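PDB 3B55: succinoglycan biosynthesis protein from Bacillus cereus ATCC 14579, which binds calcium and is probably an erythromycin esterase-like enzyme, though its substrate and physiological role remain uncertain. Local coordinates for residues K105-L110 and K300-G305; L62-P67 and K94-K99. The protein carries 1 engineered substitution. All blocks are in the same frame, centred on the assembly; numbering follows the deposited sequence.

Interaction 1. Residues K105-L110 and K300-G305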
ATOM      1  N   LYS A 105      -7.954  12.747 -12.758  1.00 16.56           N
ATOM      2  CA  LYS A 105      -6.532  12.835 -13.061  1.00 15.46           C
ATOM      3  C   LYS A 105      -5.913  11.679 -13.832  1.00 14.80           C
ATOM      4  O   LYS A 105      -4.697  11.520 -13.822  1.00 14.55           O
ATOM      5  CB  LYS A 105      -5.744  13.083 -11.772  1.00 17.05           C
ATOM      6  CG  LYS A 105      -6.145  14.372 -11.047  1.00 21.30           C
ATOM      7  CD  LYS A 105      -4.986  15.364 -10.877  1.00 17.65           C
ATOM      8  CE  LYS A 105      -4.396  15.789 -12.208  1.00 20.77           C
ATOM      9  NZ  LYS A 105      -3.489  16.967 -12.079  1.00 14.45           N
ATOM     10  N   GLY A 106      -6.745  10.873 -14.484  1.00 13.04           N
ATOM     11  CA  GLY A 106      -6.248   9.763 -15.287  1.00 10.13           C
ATOM     12  C   GLY A 106      -5.571   8.562 -14.637  1.00 11.83           C
ATOM     13  O   GLY A 106      -4.886   7.800 -15.327  1.00  9.98           O
ATOM     14  N   PHE A 107      -5.749   8.355 -13.336  1.00 10.33           N
ATOM     15  CA  PHE A 107      -5.114   7.198 -12.711  1.00  9.10           C
ATOM     16  C   PHE A 107      -5.880   5.930 -13.059  1.00  8.48           C
ATOM     17  O   PHE A 107      -7.104   5.868 -12.934  1.00 12.10           O
ATOM     18  CB  PHE A 107      -4.994   7.395 -11.195  1.00  8.60           C
ATOM     19  CG  PHE A 107      -3.916   8.369 -10.814  1.00  3.87           C
ATOM     20  CD1 PHE A 107      -4.138   9.736 -10.894  1.00  8.14           C
ATOM     21  CD2 PHE A 107      -2.655   7.917 -10.458  1.00  6.14           C
ATOM     22  CE1 PHE A 107      -3.114  10.645 -10.629  1.00  8.05           C
ATOM     23  CE2 PHE A 107      -1.622   8.817 -10.193  1.00  5.86           C
ATOM     24  CZ  PHE A 107      -1.855  10.186 -10.279  1.00  5.95           C
ATOM     25  N   THR A 108      -5.145   4.919 -13.505  1.00  7.29           N
ATOM     26  CA  THR A 108      -5.761   3.662 -13.923  1.00  5.46           C
ATOM     27  C   THR A 108      -5.324   2.403 -13.170  1.00  7.40           C
ATOM     28  O   THR A 108      -5.717   1.292 -13.540  1.00  7.57           O
ATOM     29  CB  THR A 108      -5.511   3.415 -15.427  1.00  6.84           C
ATOM     30  OG1 THR A 108      -4.106   3.520 -15.697  1.00 10.59           O
ATOM     31  CG2 THR A 108      -6.264   4.439 -16.281  1.00  4.31           C
ATOM     32  N   ASN A 109      -4.503   2.560 -12.138  1.00  9.13           N
ATOM     33  CA  ASN A 109      -4.061   1.402 -11.375  1.00  7.80           C
ATOM     34  C   ASN A 109      -4.070   1.675  -9.893  1.00  9.33           C
ATOM     35  O   ASN A 109      -3.665   2.740  -9.443  1.00  9.31           O
ATOM     36  CB  ASN A 109      -2.654   0.980 -11.797  1.00  9.21           C
ATOM     37  CG  ASN A 109      -2.523   0.847 -13.286  1.00  7.91           C
ATOM     38  OD1 ASN A 109      -2.082   1.773 -13.966  1.00  9.12           O
ATOM     39  ND2 ASN A 109      -2.927  -0.304 -13.814  1.00 11.33           N
ATOM     40  N   LEU A 110      -4.560   0.705  -9.143  1.00  9.29           N
ATOM     41  CA  LEU A 110      -4.602   0.812  -7.703  1.00 10.34           C
ATOM     42  C   LEU A 110      -3.745  -0.319  -7.161  1.00 11.61           C
ATOM     43  O   LEU A 110      -4.081  -1.498  -7.320  1.00 10.34           O
ATOM     44  CB  LEU A 110      -6.034   0.670  -7.183  1.00 12.30           C
ATOM     45  CG  LEU A 110      -6.174   0.634  -5.650  1.00  7.55           C
ATOM     46  CD1 LEU A 110      -5.633   1.912  -5.049  1.00  8.67           C
ATOM     47  CD2 LEU A 110      -7.639   0.471  -5.269  1.00 13.13           C
ATOM     48  N   LYS A 300      -0.286   5.561 -14.843  1.00 11.49           N
ATOM     49  CA  LYS A 300      -0.507   6.337 -13.632  1.00 13.38           C
ATOM     50  C   LYS A 300      -1.083   5.424 -12.556  1.00 12.31           C
ATOM     51  O   LYS A 300      -2.146   4.823 -12.731  1.00 13.26           O
ATOM     52  CB  LYS A 300      -1.434   7.514 -13.938  1.00 12.50           C
ATOM     53  CG  LYS A 300      -0.905   8.374 -15.086  1.00 16.96           C
ATOM     54  CD  LYS A 300      -0.820   9.840 -14.718  1.00 20.15           C
ATOM     55  CE  LYS A 300      -2.189  10.440 -14.497  1.00 12.58           C
ATOM     56  NZ  LYS A 300      -2.107  11.915 -14.283  1.00  6.89           N
ATOM     57  N   THR A 301      -0.368   5.333 -11.441  1.00 11.31           N
ATOM     58  CA  THR A 301      -0.742   4.441 -10.354  1.00 10.92           C
ATOM     59  C   THR A 301      -0.966   5.089  -8.992  1.00 10.85           C
ATOM     60  O   THR A 301      -0.384   6.136  -8.676  1.00 11.22           O
ATOM     61  CB  THR A 301       0.351   3.354 -10.205  1.00 11.91           C
ATOM     62  OG1 THR A 301       0.448   2.619 -11.431  1.00 13.51           O
ATOM     63  CG2 THR A 301       0.026   2.384  -9.068  1.00 11.64           C
ATOM     64  N   ILE A 302      -1.814   4.440  -8.195  1.00 10.11           N
ATOM     65  CA  ILE A 302      -2.142   4.879  -6.838  1.00 12.62           C
ATOM     66  C   ILE A 302      -1.682   3.804  -5.856  1.00 10.10           C
ATOM     67  O   ILE A 302      -2.191   2.691  -5.878  1.00 12.41           O
ATOM     68  CB  ILE A 302      -3.662   5.054  -6.637  1.00  8.44           C
ATOM     69  CG1 ILE A 302      -4.206   6.101  -7.608  1.00 15.96           C
ATOM     70  CG2 ILE A 302      -3.949   5.472  -5.210  1.00  8.99           C
ATOM     71  CD1 ILE A 302      -5.691   6.325  -7.483  1.00  8.53           C
ATOM     72  N   VAL A 303      -0.731   4.134  -4.991  1.00 10.69           N
ATOM     73  CA  VAL A 303      -0.242   3.162  -4.021  1.00 11.76           C
ATOM     74  C   VAL A 303      -0.996   3.346  -2.708  1.00 11.30           C
ATOM     75  O   VAL A 303      -0.752   4.283  -1.958  1.00 13.37           O
ATOM     76  CB  VAL A 303       1.268   3.325  -3.782  1.00 13.51           C
ATOM     77  CG1 VAL A 303       1.755   2.266  -2.801  1.00 12.89           C
ATOM     78  CG2 VAL A 303       2.005   3.210  -5.107  1.00 10.99           C
ATOM     79  N   TRP A 304      -1.920   2.430  -2.459  1.00 12.37           N
ATOM     80  CA  TRP A 304      -2.756   2.433  -1.275  1.00 11.93           C
ATOM     81  C   TRP A 304      -2.170   1.503  -0.217  1.00 13.57           C
ATOM     82  O   TRP A 304      -2.107   0.281  -0.411  1.00 13.88           O
ATOM     83  CB  TRP A 304      -4.160   1.984  -1.693  1.00  9.64           C
ATOM     84  CG  TRP A 304      -5.126   1.686  -0.597  1.00 15.37           C
ATOM     85  CD1 TRP A 304      -4.977   0.775   0.414  1.00 12.83           C
ATOM     86  CD2 TRP A 304      -6.449   2.218  -0.465  1.00 12.00           C
ATOM     87  NE1 TRP A 304      -6.128   0.702   1.156  1.00 15.08           N
ATOM     88  CE2 TRP A 304      -7.049   1.575   0.640  1.00 13.07           C
ATOM     89  CE3 TRP A 304      -7.187   3.170  -1.176  1.00 15.84           C
ATOM     90  CZ2 TRP A 304      -8.357   1.856   1.053  1.00 13.13           C
ATOM     91  CZ3 TRP A 304      -8.494   3.449  -0.764  1.00 16.57           C
ATOM     92  CH2 TRP A 304      -9.062   2.793   0.338  1.00 11.14           C
ATOM     93  N   GLY A 305      -1.750   2.093   0.902  1.00  9.94           N
ATOM     94  CA  GLY A 305      -1.180   1.324   1.994  1.00  8.02           C
ATOM     95  C   GLY A 305      -1.065   2.132   3.282  1.00  9.76           C
ATOM     96  O   GLY A 305      -1.612   3.226   3.392  1.00 12.42           O
TER
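L110 lies between I302 and W304 of the neighbouring strand: with CG anti to its backbone N (chi1 174°), its CD1 is turned to within 3.7 Å of W304 CB and 3.9 Å of I302 CG2. Just before the strand, F107 packs on I302 from the loop, the two crossing at about a right angle, with F107 CD2 3.7 Å from I302 CG1. K300 lays its CB over one face of the F107 ring, a CH-pi contact 4.1 Å from the centroid, while T301 O lies at the ring's edge, 3.3 Å from F107 CE2. From helix 88-104, L101 packs on F107 and I302, and V98 on I302 and W304; L110 faces helix 144-158. Residues 105-108 connect helix 88-104 to strand 109-112, which pairs in parallel with strand 301-306 inside the mixed sheet, in the manner of an alpha/beta fold. N109 and T301 turn to the other face, under helix 278-298, where T301 OG1 is hydrogen-bonded to G299 O. I302 N donates to N109 O at 2.8 Å. Two residues earlier, K300 O accepts T108 N at 3.1 Å and, weakly, N109 N. At the rim, K105 NZ bonds to G73 O and K69 O.

Interaction 2. Residues L62-P67 and K94-K99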
ATOM      1  N   LEU A  62     -17.686  14.972  -5.335  1.00 21.64           N
ATOM      2  CA  LEU A  62     -16.228  15.026  -5.260  1.00 22.05           C
ATOM      3  C   LEU A  62     -15.700  16.460  -5.348  1.00 20.89           C
ATOM      4  O   LEU A  62     -14.487  16.689  -5.368  1.00 19.98           O
ATOM      5  CB  LEU A  62     -15.619  14.188  -6.394  1.00 22.08           C
ATOM      6  CG  LEU A  62     -15.176  12.730  -6.189  1.00 26.09           C
ATOM      7  CD1 LEU A  62     -15.644  12.181  -4.854  1.00 21.59           C
ATOM      8  CD2 LEU A  62     -15.707  11.895  -7.345  1.00 21.11           C
ATOM      9  N   ASN A  63     -16.615  17.422  -5.388  1.00 19.84           N
ATOM     10  CA  ASN A  63     -16.242  18.828  -5.503  1.00 21.68           C
ATOM     11  C   ASN A  63     -15.256  19.385  -4.489  1.00 20.63           C
ATOM     12  O   ASN A  63     -14.446  20.240  -4.837  1.00 19.69           O
ATOM     13  CB  ASN A  63     -17.495  19.702  -5.512  1.00 26.56           C
ATOM     14  CG  ASN A  63     -18.135  19.775  -6.882  1.00 32.50           C
ATOM     15  OD1 ASN A  63     -19.269  20.238  -7.032  1.00 38.27           O
ATOM     16  ND2 ASN A  63     -17.401  19.332  -7.897  1.00 33.46           N
ATOM     17  N   ASP A  64     -15.305  18.916  -3.246  1.00 17.02           N
ATOM     18  CA  ASP A  64     -14.381  19.430  -2.244  1.00 16.33           C
ATOM     19  C   ASP A  64     -12.948  18.962  -2.482  1.00 14.15           C
ATOM     20  O   ASP A  64     -12.018  19.480  -1.870  1.00 14.30           O
ATOM     21  CB  ASP A  64     -14.839  19.041  -0.830  1.00 17.48           C
ATOM     22  CG  ASP A  64     -15.107  17.550  -0.683  1.00 23.10           C
ATOM     23  OD1 ASP A  64     -14.954  16.808  -1.677  1.00 27.07           O
ATOM     24  OD2 ASP A  64     -15.468  17.117   0.431  1.00 19.87           O
ATOM     25  N   LEU A  65     -12.773  17.998  -3.382  1.00 13.12           N
ATOM     26  CA  LEU A  65     -11.443  17.467  -3.692  1.00 15.44           C
ATOM     27  C   LEU A  65     -10.754  18.170  -4.869  1.00 16.27           C
ATOM     28  O   LEU A  65      -9.610  17.861  -5.203  1.00 14.83           O
ATOM     29  CB  LEU A  65     -11.532  15.955  -3.960  1.00 10.37           C
ATOM     30  CG  LEU A  65     -11.692  15.094  -2.695  1.00 15.77           C
ATOM     31  CD1 LEU A  65     -11.906  13.641  -3.056  1.00 16.40           C
ATOM     32  CD2 LEU A  65     -10.455  15.237  -1.824  1.00  7.24           C
ATOM     33  N   LYS A  66     -11.451  19.120  -5.482  1.00 16.66           N
ATOM     34  CA  LYS A  66     -10.914  19.861  -6.619  1.00 19.05           C
ATOM     35  C   LYS A  66      -9.536  20.480  -6.381  1.00 16.79           C
ATOM     36  O   LYS A  66      -8.715  20.530  -7.295  1.00 19.43           O
ATOM     37  CB  LYS A  66     -11.901  20.950  -7.041  1.00 21.24           C
ATOM     38  CG  LYS A  66     -13.207  20.396  -7.584  1.00 32.12           C
ATOM     39  CD  LYS A  66     -13.257  20.476  -9.096  1.00 44.13           C
ATOM     40  CE  LYS A  66     -13.906  21.769  -9.543  1.00 47.47           C
ATOM     41  NZ  LYS A  66     -15.333  21.786  -9.124  1.00 50.11           N
ATOM     42  N   PRO A  67      -9.266  20.983  -5.162  1.00 15.53           N
ATOM     43  CA  PRO A  67      -7.952  21.587  -4.885  1.00 14.63           C
ATOM     44  C   PRO A  67      -6.803  20.594  -5.055  1.00 14.64           C
ATOM     45  O   PRO A  67      -5.635  20.973  -5.130  1.00 15.15           O
ATOM     46  CB  PRO A  67      -8.092  22.065  -3.441  1.00 14.84           C
ATOM     47  CG  PRO A  67      -9.557  22.431  -3.361  1.00 18.56           C
ATOM     48  CD  PRO A  67     -10.208  21.257  -4.060  1.00 13.89           C
ATOM     49  N   LYS A  94     -10.224   7.651   1.802  1.00  9.59           N
ATOM     50  CA  LYS A  94      -9.237   7.236   0.813  1.00  8.41           C
ATOM     51  C   LYS A  94      -9.966   6.754  -0.438  1.00  9.41           C
ATOM     52  O   LYS A  94      -9.462   6.872  -1.556  1.00  7.44           O
ATOM     53  CB  LYS A  94      -8.354   6.125   1.380  1.00 10.19           C
ATOM     54  CG  LYS A  94      -7.227   6.642   2.263  1.00  4.77           C
ATOM     55  CD  LYS A  94      -6.314   5.509   2.703  1.00  9.46           C
ATOM     56  CE  LYS A  94      -5.707   4.784   1.507  1.00  6.94           C
ATOM     57  NZ  LYS A  94      -4.839   3.662   1.963  1.00  7.34           N
ATOM     58  N   HIS A  95     -11.161   6.213  -0.229  1.00  7.72           N
ATOM     59  CA  HIS A  95     -11.994   5.728  -1.315  1.00  8.27           C
ATOM     60  C   HIS A  95     -12.384   6.940  -2.173  1.00  9.29           C
ATOM     61  O   HIS A  95     -12.291   6.906  -3.401  1.00  8.52           O
ATOM     62  CB  HIS A  95     -13.229   5.036  -0.718  1.00  8.84           C
ATOM     63  CG  HIS A  95     -14.198   4.503  -1.732  1.00 10.39           C
ATOM     64  ND1 HIS A  95     -15.253   3.686  -1.381  1.00  7.31           N
ATOM     65  CD2 HIS A  95     -14.309   4.708  -3.065  1.00  9.10           C
ATOM     66  CE1 HIS A  95     -15.976   3.415  -2.453  1.00  8.71           C
ATOM     67  NE2 HIS A  95     -15.425   4.023  -3.488  1.00 11.08           N
ATOM     68  N   ARG A  96     -12.801   8.014  -1.514  1.00  9.73           N
ATOM     69  CA  ARG A  96     -13.197   9.228  -2.215  1.00  6.74           C
ATOM     70  C   ARG A  96     -12.065   9.803  -3.065  1.00  9.79           C
ATOM     71  O   ARG A  96     -12.294  10.293  -4.172  1.00 11.37           O
ATOM     72  CB  ARG A  96     -13.649  10.289  -1.218  1.00  4.89           C
ATOM     73  CG  ARG A  96     -14.823   9.893  -0.329  1.00 10.31           C
ATOM     74  CD  ARG A  96     -15.368  11.137   0.346  1.00 15.86           C
ATOM     75  NE  ARG A  96     -15.813  12.093  -0.666  1.00 26.19           N
ATOM     76  CZ  ARG A  96     -15.618  13.405  -0.600  1.00 24.96           C
ATOM     77  NH1 ARG A  96     -14.981  13.933   0.440  1.00 31.34           N
ATOM     78  NH2 ARG A  96     -16.047  14.187  -1.582  1.00 17.78           N
ATOM     79  N   ILE A  97     -10.848   9.758  -2.533  1.00  9.73           N
ATOM     80  CA  ILE A  97      -9.683  10.278  -3.237  1.00  9.97           C
ATOM     81  C   ILE A  97      -9.370   9.448  -4.477  1.00  9.79           C
ATOM     82  O   ILE A  97      -9.098   9.997  -5.548  1.00 12.34           O
ATOM     83  CB  ILE A  97      -8.448  10.310  -2.306  1.00 10.26           C
ATOM     84  CG1 ILE A  97      -8.751  11.212  -1.102  1.00  9.53           C
ATOM     85  CG2 ILE A  97      -7.230  10.806  -3.064  1.00  6.31           C
ATOM     86  CD1 ILE A  97      -7.687  11.213  -0.043  1.00 13.04           C
ATOM     87  N   VAL A  98      -9.399   8.128  -4.331  1.00  6.42           N
ATOM     88  CA  VAL A  98      -9.154   7.255  -5.470  1.00  8.77           C
ATOM     89  C   VAL A  98     -10.146   7.649  -6.556  1.00  8.90           C
ATOM     90  O   VAL A  98      -9.771   7.838  -7.711  1.00 11.16           O
ATOM     91  CB  VAL A  98      -9.371   5.773  -5.099  1.00  9.77           C
ATOM     92  CG1 VAL A  98      -9.221   4.898  -6.332  1.00 10.57           C
ATOM     93  CG2 VAL A  98      -8.366   5.360  -4.034  1.00  6.88           C
ATOM     94  N   LYS A  99     -11.412   7.774  -6.161  1.00 11.10           N
ATOM     95  CA  LYS A  99     -12.491   8.160  -7.065  1.00 11.89           C
ATOM     96  C   LYS A  99     -12.129   9.429  -7.825  1.00 10.53           C
ATOM     97  O   LYS A  99     -12.295   9.508  -9.037  1.00  8.84           O
ATOM     98  CB  LYS A  99     -13.769   8.435  -6.281  1.00 13.69           C
ATOM     99  CG  LYS A  99     -14.745   7.285  -6.184  1.00 19.29           C
ATOM    100  CD  LYS A  99     -16.065   7.816  -5.655  1.00 17.39           C
ATOM    101  CE  LYS A  99     -17.190   6.827  -5.843  1.00 30.56           C
ATOM    102  NZ  LYS A  99     -18.487   7.425  -5.434  1.00 27.57           N
TER
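D64 and R96 meet end-on, two oxygens against two nitrogens: R96 NH2 reaches D64 OD1 at 2.8 Å and R96 NH1 reaches D64 OD2 at 3.2 Å. Both oxygens are met on their syn side, and both lie near the guanidinium plane, though the carboxylate is turned 43° from it. The bend of R96 at chi3 (60°) carries its head off helix 88-104 toward the short 3-10 turn that carries D64 and L65. This salt bridge is the close part of the contact, and L65 adds to it by setting CD1 over a face of the guanidinium and 3.6 Å from R96 O. The packing is looser around it. L65 CD2 is 4.4 Å from I97 CG1. Toward the partly exposed side, L62 slides past the R96 side chain in the opposite direction, L62 CD1 3.9 Å from R96 NH2, and its CD2 comes only to 4.1 Å from K99 CB, the amine of K99 bonding instead to P58 O. The contact thus fastens the loop between strand 51-53 and helix 68-72 to the flank of helix 88-104. D64 OD2 also accepts K54 N. With these three donors around it, the carboxylate is probably held ionised, and the paired bonds restrict rotation of both groups.

Helix 88-104 is common to both contacts: interaction 1 begins where that helix ends and packs its sheet residues against it, whereas interaction 2 holds a loop to it farther out. The first is largely buried, built of parallel-strand hydrogen bonds and apolar side chains; the second is smaller and partly buried, and it is made of one charged pair and a few leucine contacts. They meet at W304, whose ring makes a cation-pi contact with K94 and also touches V98. There interaction 1 comes near the calcium site, the side chain of W304 being about 5 Å from that of E113, while interaction 2 lies away from it.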